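Local structure of aminotransferase (Psychrobacter arcticus 273-4, 3IF2) at residues N78-Q83 with L306-F311; H174-T179 with K188-F193; Y355-H360 with L368-K373. The protein probably transfers amino groups between amino acids and keto acids with pyridoxal 5'-phosphate as cofactor, perhaps as a valine-pyruvate transaminase. All coordinates share one frame; numbering follows the deposited sequence. Where two conformers were deposited one is given.

Contact 1 (N78-Q83 with L306-F311). With PLP (pyridoxal-5'-phosphate), chain E.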
loop_
_atom_site.group_PDB
_atom_site.type_symbol
_atom_site.label_atom_id
_atom_site.label_comp_id
_atom_site.label_asym_id
_atom_site.label_seq_id
_atom_site.Cartn_x
_atom_site.Cartn_y
_atom_site.Cartn_z
ATOM N N ASN A 78 -6.117 -14.499 6.049
ATOM C CA ASN A 78 -6.476 -14.588 4.630
ATOM C C ASN A 78 -6.335 -13.265 3.875
ATOM O O ASN A 78 -6.667 -12.187 4.414
ATOM C CB ASN A 78 -7.934 -15.018 4.508
ATOM C CG ASN A 78 -8.186 -16.380 5.069
ATOM O OD1 ASN A 78 -7.987 -17.375 4.380
ATOM N ND2 ASN A 78 -8.657 -16.442 6.314
ATOM N N TYR A 79 -5.836 -13.365 2.642
ATOM C CA TYR A 79 -5.775 -12.262 1.717
ATOM C C TYR A 79 -7.216 -11.947 1.339
ATOM O O TYR A 79 -8.000 -12.880 1.148
ATOM C CB TYR A 79 -5.098 -12.684 0.380
ATOM C CG TYR A 79 -3.599 -12.916 0.394
ATOM C CD1 TYR A 79 -2.726 -11.832 0.395
ATOM C CD2 TYR A 79 -3.052 -14.199 0.333
ATOM C CE1 TYR A 79 -1.347 -12.016 0.413
ATOM C CE2 TYR A 79 -1.659 -14.397 0.350
ATOM C CZ TYR A 79 -0.816 -13.284 0.382
ATOM O OH TYR A 79 0.546 -13.383 0.367
ATOM N N SER A 80 -7.562 -10.665 1.192
ATOM C CA SER A 80 -8.873 -10.282 0.628
ATOM C C SER A 80 -8.769 -10.389 -0.884
ATOM O O SER A 80 -7.685 -10.654 -1.419
ATOM C CB SER A 80 -9.252 -8.838 0.981
ATOM O OG SER A 80 -8.390 -7.874 0.376
ATOM N N ASN A 81 -9.882 -10.142 -1.574
ATOM C CA ASN A 81 -9.871 -10.024 -3.026
ATOM C C ASN A 81 -9.060 -8.730 -3.332
ATOM O O ASN A 81 -9.026 -7.840 -2.471
ATOM C CB ASN A 81 -11.321 -9.945 -3.564
ATOM C CG ASN A 81 -11.382 -9.778 -5.094
ATOM O OD1 ASN A 81 -11.297 -8.649 -5.638
ATOM N ND2 ASN A 81 -11.499 -10.912 -5.802
ATOM N N PRO A 82 -8.384 -8.624 -4.510
ATOM C CA PRO A 82 -7.650 -7.375 -4.821
ATOM C C PRO A 82 -8.502 -6.066 -4.768
ATOM O O PRO A 82 -7.978 -4.996 -4.447
ATOM C CB PRO A 82 -7.120 -7.626 -6.236
ATOM C CG PRO A 82 -7.032 -9.087 -6.360
ATOM C CD PRO A 82 -8.117 -9.662 -5.521
ATOM N N GLN A 83 -9.796 -6.180 -5.086
ATOM C CA GLN A 83 -10.755 -5.082 -4.976
ATOM C C GLN A 83 -10.965 -4.630 -3.507
ATOM O O GLN A 83 -11.282 -3.474 -3.274
ATOM C CB GLN A 83 -12.083 -5.492 -5.618
ATOM C CG GLN A 83 -13.161 -4.390 -5.641
ATOM C CD GLN A 83 -14.403 -4.803 -6.393
ATOM O OE1 GLN A 83 -14.352 -5.643 -7.287
ATOM N NE2 GLN A 83 -15.530 -4.189 -6.055
ATOM N N LEU A 306 -0.933 -6.754 -4.191
ATOM C CA LEU A 306 -1.506 -8.118 -4.121
ATOM C C LEU A 306 -2.986 -7.931 -3.711
ATOM O O LEU A 306 -3.892 -8.195 -4.497
ATOM C CB LEU A 306 -0.702 -9.076 -3.219
ATOM C CG LEU A 306 -0.573 -10.533 -3.649
ATOM C CD1 LEU A 306 0.133 -10.579 -5.005
ATOM C CD2 LEU A 306 0.253 -11.324 -2.658
ATOM N N ALA A 307 -3.216 -7.462 -2.496
ATOM C CA ALA A 307 -4.557 -7.100 -2.008
ATOM C C ALA A 307 -4.393 -5.963 -0.987
ATOM O O ALA A 307 -3.315 -5.784 -0.433
ATOM C CB ALA A 307 -5.266 -8.295 -1.386
ATOM N N PRO A 308 -5.424 -5.147 -0.789
ATOM C CA PRO A 308 -5.243 -4.113 0.200
ATOM C C PRO A 308 -5.387 -4.688 1.610
ATOM O O PRO A 308 -5.808 -5.834 1.817
ATOM C CB PRO A 308 -6.345 -3.094 -0.127
ATOM C CG PRO A 308 -7.327 -3.803 -0.988
ATOM C CD PRO A 308 -6.793 -5.157 -1.324
ATOM N N THR A 309 -5.047 -3.847 2.566
ATOM C CA THR A 309 -5.116 -4.177 3.988
ATOM C C THR A 309 -6.554 -4.433 4.402
ATOM O O THR A 309 -7.476 -3.939 3.749
ATOM C CB THR A 309 -4.466 -3.058 4.812
ATOM O OG1 THR A 309 -4.107 -3.588 6.070
ATOM C CG2 THR A 309 -5.362 -1.872 4.964
ATOM N N ARG A 310 -6.767 -5.243 5.433
ATOM C CA ARG A 310 -8.154 -5.513 5.846
ATOM C C ARG A 310 -8.535 -5.336 7.302
ATOM O O ARG A 310 -9.725 -5.420 7.609
ATOM C CB ARG A 310 -8.626 -6.854 5.287
ATOM C CG ARG A 310 -7.918 -8.063 5.771
ATOM C CD ARG A 310 -8.258 -9.289 4.914
ATOM N NE ARG A 310 -9.688 -9.604 4.906
ATOM C CZ ARG A 310 -10.250 -10.748 4.499
ATOM N NH1 ARG A 310 -9.529 -11.795 4.107
ATOM N NH2 ARG A 310 -11.581 -10.855 4.534
ATOM N N PHE A 311 -7.603 -4.980 8.172
ATOM C CA PHE A 311 -7.979 -4.899 9.552
ATOM C C PHE A 311 -8.832 -3.687 9.895
ATOM O O PHE A 311 -9.661 -3.755 10.828
ATOM C CB PHE A 311 -6.822 -5.139 10.538
ATOM C CG PHE A 311 -7.294 -5.899 11.724
ATOM C CD1 PHE A 311 -7.415 -7.303 11.647
ATOM C CD2 PHE A 311 -7.801 -5.238 12.832
ATOM C CE1 PHE A 311 -7.962 -8.043 12.709
ATOM C CE2 PHE A 311 -8.347 -5.960 13.917
ATOM C CZ PHE A 311 -8.438 -7.362 13.851
HETATM N N1 PLP E . 7.307 -13.555 -2.761
HETATM C C2 PLP E . 6.814 -14.796 -3.110
HETATM C C2A PLP E . 7.826 -15.804 -3.550
HETATM C C3 PLP E . 5.424 -15.064 -3.015
HETATM O O3 PLP E . 4.911 -16.300 -3.345
HETATM C C4 PLP E . 4.538 -14.036 -2.580
HETATM C C4A PLP E . 3.072 -14.301 -2.252
HETATM O O4A PLP E . 2.343 -14.953 -2.990
HETATM C C5 PLP E . 5.080 -12.764 -2.246
HETATM C C6 PLP E . 6.460 -12.555 -2.340
HETATM C C5A PLP E . 4.186 -11.600 -1.801
HETATM O O4P PLP E . 3.799 -11.748 -0.456
HETATM P P PLP E . 3.186 -10.527 0.368
HETATM O O1P PLP E . 3.021 -9.279 -0.438
HETATM O O2P PLP E . 4.138 -10.243 1.510
HETATM O O3P PLP E . 1.916 -11.096 0.867
HETATM O O HOH W 1 -9.083 -5.569 1.857
HETATM O O HOH W 2 -5.644 -8.635 2.211
#
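Y79 and L306 meet beside a cofactor phosphate. CE1 of the Y79 ring lies 3.5 Å from L306 CD2, the two side chains crossing obliquely, while Y79 OH donates to PLP O3P at 2.7 Å, an oxygen at the ring edge, in its plane. A307 CB packs 3.4 Å from S80 O, and P308 CD comes within 3.3 Å of P82 O. S80 OG stands between its own backbone N and carbonyl carbon (chi1 66°), donates to N81 O and receives a bond from a water shared with T309 O; a second water joins S80 N to P308 O. R310 NH1 donates to N78 O at 2.9 Å; the oxygen lies near the guanidinium plane, the nitrogen above the N78 carbonyl plane, and S80 CB over the rim of one guanidinium face. In the next shell, D85 forms a salt bridge with R310 NH2. An alanine in place of R310 would probably leave D85 without this charged partner and N78 O without this donor. N41 of the second subunit accepts from Y79 N, and R283, S275 and N217 of that subunit hydrogen-bond the same PLP, so the active site spans the dimer, as in fold-type I aminotransferases.

Contact 2 (H174-T179 with K188-F193)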
loop_
_atom_site.group_PDB
_atom_site.type_symbol
_atom_site.label_atom_id
_atom_site.label_comp_id
_atom_site.label_asym_id
_atom_site.label_seq_id
_atom_site.Cartn_x
_atom_site.Cartn_y
_atom_site.Cartn_z
ATOM N N HIS A 174 -10.719 33.335 -5.487
ATOM C CA HIS A 174 -11.256 34.662 -5.183
ATOM C C HIS A 174 -11.387 34.605 -3.652
ATOM O O HIS A 174 -11.582 33.529 -3.086
ATOM C CB HIS A 174 -12.619 34.963 -5.851
ATOM C CG HIS A 174 -12.530 35.407 -7.287
ATOM N ND1 HIS A 174 -13.545 35.182 -8.197
ATOM C CD2 HIS A 174 -11.553 36.054 -7.969
ATOM C CE1 HIS A 174 -13.204 35.690 -9.367
ATOM N NE2 HIS A 174 -11.993 36.209 -9.260
ATOM N N ILE A 175 -11.234 35.737 -2.982
ATOM C CA ILE A 175 -11.340 35.817 -1.518
ATOM C C ILE A 175 -12.455 36.799 -1.162
ATOM O O ILE A 175 -12.458 37.917 -1.694
ATOM C CB ILE A 175 -10.018 36.328 -0.879
ATOM C CG1 ILE A 175 -8.844 35.386 -1.199
ATOM C CG2 ILE A 175 -10.179 36.492 0.634
ATOM C CD1 ILE A 175 -7.456 35.923 -0.795
ATOM N N ASP A 176 -13.424 36.359 -0.342
ATOM C CA ASP A 176 -14.504 37.220 0.164
ATOM C C ASP A 176 -14.451 37.236 1.699
ATOM O O ASP A 176 -14.224 36.179 2.322
ATOM C CB ASP A 176 -15.863 36.766 -0.387
ATOM C CG ASP A 176 -16.046 37.136 -1.867
ATOM O OD1 ASP A 176 -15.797 38.312 -2.240
ATOM O OD2 ASP A 176 -16.455 36.256 -2.658
ATOM N N GLU A 177 -14.617 38.431 2.288
ATOM C CA GLU A 177 -14.590 38.629 3.734
ATOM C C GLU A 177 -15.960 38.248 4.284
ATOM O O GLU A 177 -16.989 38.732 3.806
ATOM C CB GLU A 177 -14.149 40.054 4.114
ATOM C CG GLU A 177 -12.643 40.227 3.877
ATOM C CD GLU A 177 -12.136 41.660 3.836
ATOM O OE1 GLU A 177 -12.809 42.595 4.332
ATOM O OE2 GLU A 177 -11.021 41.836 3.293
ATOM N N VAL A 178 -15.942 37.336 5.255
ATOM C CA VAL A 178 -17.129 36.777 5.863
ATOM C C VAL A 178 -17.052 36.973 7.367
ATOM O O VAL A 178 -16.043 37.462 7.891
ATOM C CB VAL A 178 -17.258 35.256 5.519
ATOM C CG1 VAL A 178 -17.301 35.058 4.017
ATOM C CG2 VAL A 178 -16.120 34.427 6.150
ATOM N N THR A 179 -18.124 36.587 8.049
ATOM C CA THR A 179 -18.204 36.687 9.495
ATOM C C THR A 179 -18.230 35.262 10.104
ATOM O O THR A 179 -18.519 34.285 9.399
ATOM C CB THR A 179 -19.427 37.548 9.871
ATOM O OG1 THR A 179 -19.262 38.039 11.202
ATOM C CG2 THR A 179 -20.772 36.778 9.709
ATOM N N LYS A 188 -13.358 33.530 3.267
ATOM C CA LYS A 188 -13.690 32.288 2.590
ATOM C C LYS A 188 -13.188 32.346 1.162
ATOM O O LYS A 188 -13.517 33.284 0.422
ATOM C CB LYS A 188 -15.218 32.076 2.563
ATOM C CG LYS A 188 -15.681 30.606 2.220
ATOM C CD LYS A 188 -17.124 30.537 1.682
ATOM C CE LYS A 188 -17.717 29.123 1.587
ATOM N NZ LYS A 188 -16.839 28.035 1.024
ATOM N N TYR A 189 -12.398 31.343 0.780
ATOM C CA TYR A 189 -11.940 31.178 -0.594
ATOM C C TYR A 189 -13.150 30.725 -1.420
ATOM O O TYR A 189 -13.980 29.951 -0.907
ATOM C CB TYR A 189 -10.833 30.114 -0.708
ATOM C CG TYR A 189 -9.512 30.464 -0.058
ATOM C CD1 TYR A 189 -8.786 31.580 -0.472
ATOM C CD2 TYR A 189 -8.929 29.627 0.908
ATOM C CE1 TYR A 189 -7.540 31.896 0.099
ATOM C CE2 TYR A 189 -7.682 29.941 1.490
ATOM C CZ TYR A 189 -6.999 31.071 1.063
ATOM O OH TYR A 189 -5.795 31.374 1.631
ATOM N N ARG A 190 -13.241 31.223 -2.663
ATOM C CA ARG A 190 -14.323 30.850 -3.595
ATOM C C ARG A 190 -13.796 30.591 -5.014
ATOM O O ARG A 190 -12.818 31.192 -5.451
ATOM C CB ARG A 190 -15.499 31.856 -3.558
ATOM C CG ARG A 190 -16.405 31.655 -2.305
ATOM C CD ARG A 190 -17.850 32.176 -2.456
ATOM N NE ARG A 190 -17.997 33.625 -2.297
ATOM C CZ ARG A 190 -18.333 34.227 -1.157
ATOM N NH1 ARG A 190 -18.556 33.519 -0.054
ATOM N NH2 ARG A 190 -18.439 35.545 -1.124
ATOM N N VAL A 191 -14.457 29.666 -5.716
ATOM C CA VAL A 191 -14.033 29.243 -7.048
ATOM C C VAL A 191 -14.194 30.362 -8.087
ATOM O O VAL A 191 -15.274 30.950 -8.216
ATOM C CB VAL A 191 -14.765 27.950 -7.537
ATOM C CG1 VAL A 191 -14.286 27.555 -8.933
ATOM C CG2 VAL A 191 -14.529 26.798 -6.569
ATOM N N ASP A 192 -13.098 30.637 -8.801
ATOM C CA ASP A 192 -13.054 31.623 -9.876
ATOM C C ASP A 192 -13.428 30.862 -11.148
ATOM O O ASP A 192 -12.558 30.309 -11.828
ATOM C CB ASP A 192 -11.659 32.263 -9.950
ATOM C CG ASP A 192 -11.526 33.329 -11.045
ATOM O OD1 ASP A 192 -12.525 33.709 -11.707
ATOM O OD2 ASP A 192 -10.383 33.801 -11.217
ATOM N N PHE A 193 -14.730 30.814 -11.434
ATOM C CA PHE A 193 -15.256 30.125 -12.622
ATOM C C PHE A 193 -14.891 30.811 -13.941
ATOM O O PHE A 193 -14.815 30.128 -14.955
ATOM C CB PHE A 193 -16.773 29.852 -12.522
ATOM C CG PHE A 193 -17.135 28.769 -11.504
ATOM C CD1 PHE A 193 -16.901 27.410 -11.790
ATOM C CD2 PHE A 193 -17.708 29.103 -10.264
ATOM C CE1 PHE A 193 -17.219 26.417 -10.862
ATOM C CE2 PHE A 193 -18.038 28.114 -9.331
ATOM C CZ PHE A 193 -17.785 26.769 -9.627
HETATM O O HOH W 3 -16.110 33.391 -9.374
#
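I175 and Y189 face each other as a non-hydrogen-bonded antiparallel pair, with side chains lying next to one another and pointing the same way. From CB, Y189 turns CG away from its own carbonyl carbon and beside its backbone N (chi1 -67°). The ring carbons CD1 and CE1 then rest against I175: Y189 CD1 is 3.9 Å from I175 CG1, and Y189 CE1 is 4.1 Å from I175 CD1. The carbonyl oxygen of H174 approaches the ring near its plane and also takes a CA-H...O contact from Y189 CA at 3.4 Å. At the tip, the hydroxyl is hydrogen-bonded to H410 NE2 and W369 NE1, while F187 meets the ring edge-to-face.

The flanking pairs are hydrogen-bonded. H174 and R190 exchange two backbone bonds, as do D176 and K188, where K188 N to D176 O measures 2.9 Å. V178 CG1 packs 3.9 Å from K188 CB, and the K188 chain leads its ammonium away to E363, N221 and the V222 carbonyl. D176 and R190, on the same face as K188, form a salt bridge, but both were modelled in two conformers and the weak hydrogen bond within it is doubtful. In one of the two modelled conformers of H174, D192 CB sits over the centre of the imidazole, 3.9 Å from its centroid, a CH-pi contact thus less certain, while the D192 carboxylate caps the N-terminus of the following helix. Together these pairs form an antiparallel beta hairpin of strands 174-180 and 183-190, whose first strand is outermost, within this chain, in a six-stranded mixed sheet.

Contact 3 (Y355-H360 with L368-K373)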
loop_
_atom_site.group_PDB
_atom_site.type_symbol
_atom_site.label_atom_id
_atom_site.label_comp_id
_atom_site.label_asym_id
_atom_site.label_seq_id
_atom_site.Cartn_x
_atom_site.Cartn_y
_atom_site.Cartn_z
ATOM N N TYR A 355 -4.113 42.996 15.439
ATOM C CA TYR A 355 -3.188 42.920 14.320
ATOM C C TYR A 355 -3.858 42.406 13.027
ATOM O O TYR A 355 -5.024 41.974 13.056
ATOM C CB TYR A 355 -1.997 42.052 14.743
ATOM C CG TYR A 355 -1.156 42.716 15.800
ATOM C CD1 TYR A 355 -1.540 42.711 17.153
ATOM C CD2 TYR A 355 0.023 43.377 15.452
ATOM C CE1 TYR A 355 -0.749 43.368 18.142
ATOM C CE2 TYR A 355 0.821 44.010 16.419
ATOM C CZ TYR A 355 0.439 44.001 17.757
ATOM O OH TYR A 355 1.245 44.625 18.673
ATOM N N PRO A 356 -3.129 42.430 11.882
ATOM C CA PRO A 356 -3.712 41.990 10.594
ATOM C C PRO A 356 -3.950 40.482 10.372
ATOM O O PRO A 356 -3.809 39.998 9.236
ATOM C CB PRO A 356 -2.695 42.525 9.569
ATOM C CG PRO A 356 -2.016 43.636 10.271
ATOM C CD PRO A 356 -1.843 43.115 11.642
ATOM N N LEU A 357 -4.335 39.752 11.423
ATOM C CA LEU A 357 -4.635 38.330 11.315
ATOM C C LEU A 357 -6.018 38.208 10.743
ATOM O O LEU A 357 -6.934 38.879 11.207
ATOM C CB LEU A 357 -4.640 37.616 12.685
ATOM C CG LEU A 357 -5.017 36.112 12.754
ATOM C CD1 LEU A 357 -4.045 35.251 11.959
ATOM C CD2 LEU A 357 -5.110 35.611 14.204
HETATM N N MSE A 358 -6.124 37.394 9.697
HETATM C CA MSE A 358 -7.392 36.932 9.148
HETATM C C MSE A 358 -7.334 35.409 9.390
HETATM O O MSE A 358 -6.253 34.807 9.336
HETATM C CB MSE A 358 -7.516 37.243 7.659
HETATM C CG MSE A 358 -7.443 38.714 7.300
HETATM SE SE MSE A 358 -9.045 39.687 7.809
HETATM C CE MSE A 358 -10.278 39.056 6.441
ATOM N N ILE A 359 -8.485 34.814 9.698
ATOM C CA ILE A 359 -8.633 33.380 9.924
ATOM C C ILE A 359 -9.649 32.884 8.902
ATOM O O ILE A 359 -10.660 33.521 8.708
ATOM C CB ILE A 359 -9.126 33.100 11.365
ATOM C CG1 ILE A 359 -8.080 33.585 12.381
ATOM C CG2 ILE A 359 -9.411 31.600 11.589
ATOM C CD1 ILE A 359 -8.516 33.466 13.835
ATOM N N HIS A 360 -9.385 31.770 8.225
ATOM C CA HIS A 360 -10.355 31.252 7.262
ATOM C C HIS A 360 -11.532 30.734 8.080
ATOM O O HIS A 360 -11.309 30.176 9.164
ATOM C CB HIS A 360 -9.760 30.141 6.399
ATOM C CG HIS A 360 -10.613 29.759 5.229
ATOM N ND1 HIS A 360 -11.765 29.023 5.361
ATOM C CD2 HIS A 360 -10.464 29.987 3.901
ATOM C CE1 HIS A 360 -12.300 28.825 4.170
ATOM N NE2 HIS A 360 -11.527 29.392 3.266
ATOM N N LEU A 368 -6.839 25.138 11.472
ATOM C CA LEU A 368 -7.135 26.571 11.267
ATOM C C LEU A 368 -6.062 27.109 10.260
ATOM O O LEU A 368 -4.856 26.778 10.351
ATOM C CB LEU A 368 -7.184 27.384 12.576
ATOM C CG LEU A 368 -8.451 27.209 13.442
ATOM C CD1 LEU A 368 -8.288 27.916 14.757
ATOM C CD2 LEU A 368 -9.704 27.695 12.756
ATOM N N TRP A 369 -6.523 27.901 9.301
ATOM C CA TRP A 369 -5.687 28.499 8.254
ATOM C C TRP A 369 -5.626 29.993 8.550
ATOM O O TRP A 369 -6.639 30.682 8.419
ATOM C CB TRP A 369 -6.320 28.200 6.904
ATOM C CG TRP A 369 -5.613 28.678 5.672
ATOM C CD1 TRP A 369 -6.021 29.671 4.828
ATOM C CD2 TRP A 369 -4.412 28.154 5.116
ATOM N NE1 TRP A 369 -5.148 29.800 3.796
ATOM C CE2 TRP A 369 -4.141 28.889 3.948
ATOM C CE3 TRP A 369 -3.523 27.138 5.499
ATOM C CZ2 TRP A 369 -3.030 28.635 3.144
ATOM C CZ3 TRP A 369 -2.401 26.891 4.698
ATOM C CH2 TRP A 369 -2.172 27.639 3.535
ATOM N N LEU A 370 -4.441 30.451 8.974
ATOM C CA LEU A 370 -4.192 31.825 9.418
ATOM C C LEU A 370 -3.506 32.617 8.316
ATOM O O LEU A 370 -2.526 32.128 7.755
ATOM C CB LEU A 370 -3.298 31.833 10.675
ATOM C CG LEU A 370 -3.899 31.462 12.048
ATOM C CD1 LEU A 370 -4.814 30.273 11.997
ATOM C CD2 LEU A 370 -2.792 31.225 13.072
ATOM N N TRP A 371 -4.033 33.818 8.021
ATOM C CA TRP A 371 -3.489 34.752 7.006
ATOM C C TRP A 371 -3.016 36.061 7.668
ATOM O O TRP A 371 -3.825 36.835 8.160
ATOM C CB TRP A 371 -4.544 35.010 5.922
ATOM C CG TRP A 371 -4.205 36.052 4.864
ATOM C CD1 TRP A 371 -2.956 36.406 4.406
ATOM C CD2 TRP A 371 -5.137 36.776 4.057
ATOM N NE1 TRP A 371 -3.055 37.361 3.416
ATOM C CE2 TRP A 371 -4.380 37.600 3.170
ATOM C CE3 TRP A 371 -6.539 36.828 3.998
ATOM C CZ2 TRP A 371 -4.986 38.465 2.241
ATOM C CZ3 TRP A 371 -7.149 37.704 3.068
ATOM C CH2 TRP A 371 -6.364 38.513 2.207
ATOM N N PHE A 372 -1.701 36.273 7.669
ATOM C CA PHE A 372 -1.060 37.470 8.206
ATOM C C PHE A 372 -0.902 38.464 7.055
ATOM O O PHE A 372 0.060 38.362 6.296
ATOM C CB PHE A 372 0.313 37.119 8.809
ATOM C CG PHE A 372 0.265 36.026 9.836
ATOM C CD1 PHE A 372 -0.309 36.254 11.085
ATOM C CD2 PHE A 372 0.815 34.774 9.577
ATOM C CE1 PHE A 372 -0.354 35.238 12.046
ATOM C CE2 PHE A 372 0.779 33.760 10.530
ATOM C CZ PHE A 372 0.193 33.992 11.764
ATOM N N LYS A 373 -1.848 39.399 6.904
ATOM C CA LYS A 373 -1.763 40.420 5.830
ATOM C C LYS A 373 -0.487 41.277 5.982
ATOM O O LYS A 373 -0.221 41.774 7.070
ATOM C CB LYS A 373 -2.991 41.362 5.790
ATOM C CG LYS A 373 -4.354 40.823 5.246
ATOM C CD LYS A 373 -5.399 41.988 5.327
ATOM C CE LYS A 373 -6.856 41.646 4.919
ATOM N NZ LYS A 373 -7.175 41.631 3.461
HETATM O O HOH W 4 -9.537 27.838 9.129
#
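This is a buried antiparallel beta hairpin, in which strand 357-360 pairs with strand 367-372 in the interior of the six-stranded mixed sheet. Strand 183-190 lies beyond the first of these strands and 414-418 beyond the second, and helices 324-351 and 423-441 pack against the hairpin. M358, present as selenomethionine, and W371 form the hydrogen-bonded pair at its middle: M358 N donates to W371 O and W371 N to M358 O, both at 2.8 Å. K373 N to P356 O extends the pairing at one end and H360 N to W369 O at the other. A water donates to H360 O and accepts from W369 N, bridging the two strands beyond the last direct bond.

The face bearing L357, I359, L370 and F372 is apolar. With CG anti to its backbone N (chi1 177°), L357 places CD1 between two residues of the opposite strand, 3.7 Å from L370 CB and 3.7 Å from F372 CE1. I359 CG2 approaches L368 CD2 more loosely, at 4.1 Å. L348 of helix 324-351 touches L357, I359 and L370 and so covers this side of the hairpin.

The opposite face carries M358 and W371. H360 NE2 accepts from Y189 N, and I359 pairs by backbone bonds with G185 and F187, joining the hairpin to strand 183-190. W371 NE1 is held by E413, and its indole meets H410 and F187 edge-to-face. M358 runs alongside W371, its CB 3.8 Å from W371 CE3. The chain of K373 passes over one face of that indole, CG lying 3.8 Å above the ring plane and offset toward the rim, and carries on until K373 CE rests 3.8 Å from M358 CG.

How the contacts relate
Contacts 2 and 3 are two hairpins of one sheet, their centres about 14 Å apart, joined where strands 183-190 and 357-360 run as neighbours. Contact 3 is buried and mostly apolar on its helix-covered face; contact 2, with the sheet's outermost strand within this chain, adds charged and solvent-facing residues to similar backbone pairing. They touch through packing of E177 CG on M358 CE as well as through Y189. Contact 1 lies across the chain's centre, about 42 Å from contact 2 and about 44 Å from contact 3 between centres. It joins loops, relies on an arginine and bridging waters instead of paired backbones, and alone of the three reaches the cofactor and second subunit.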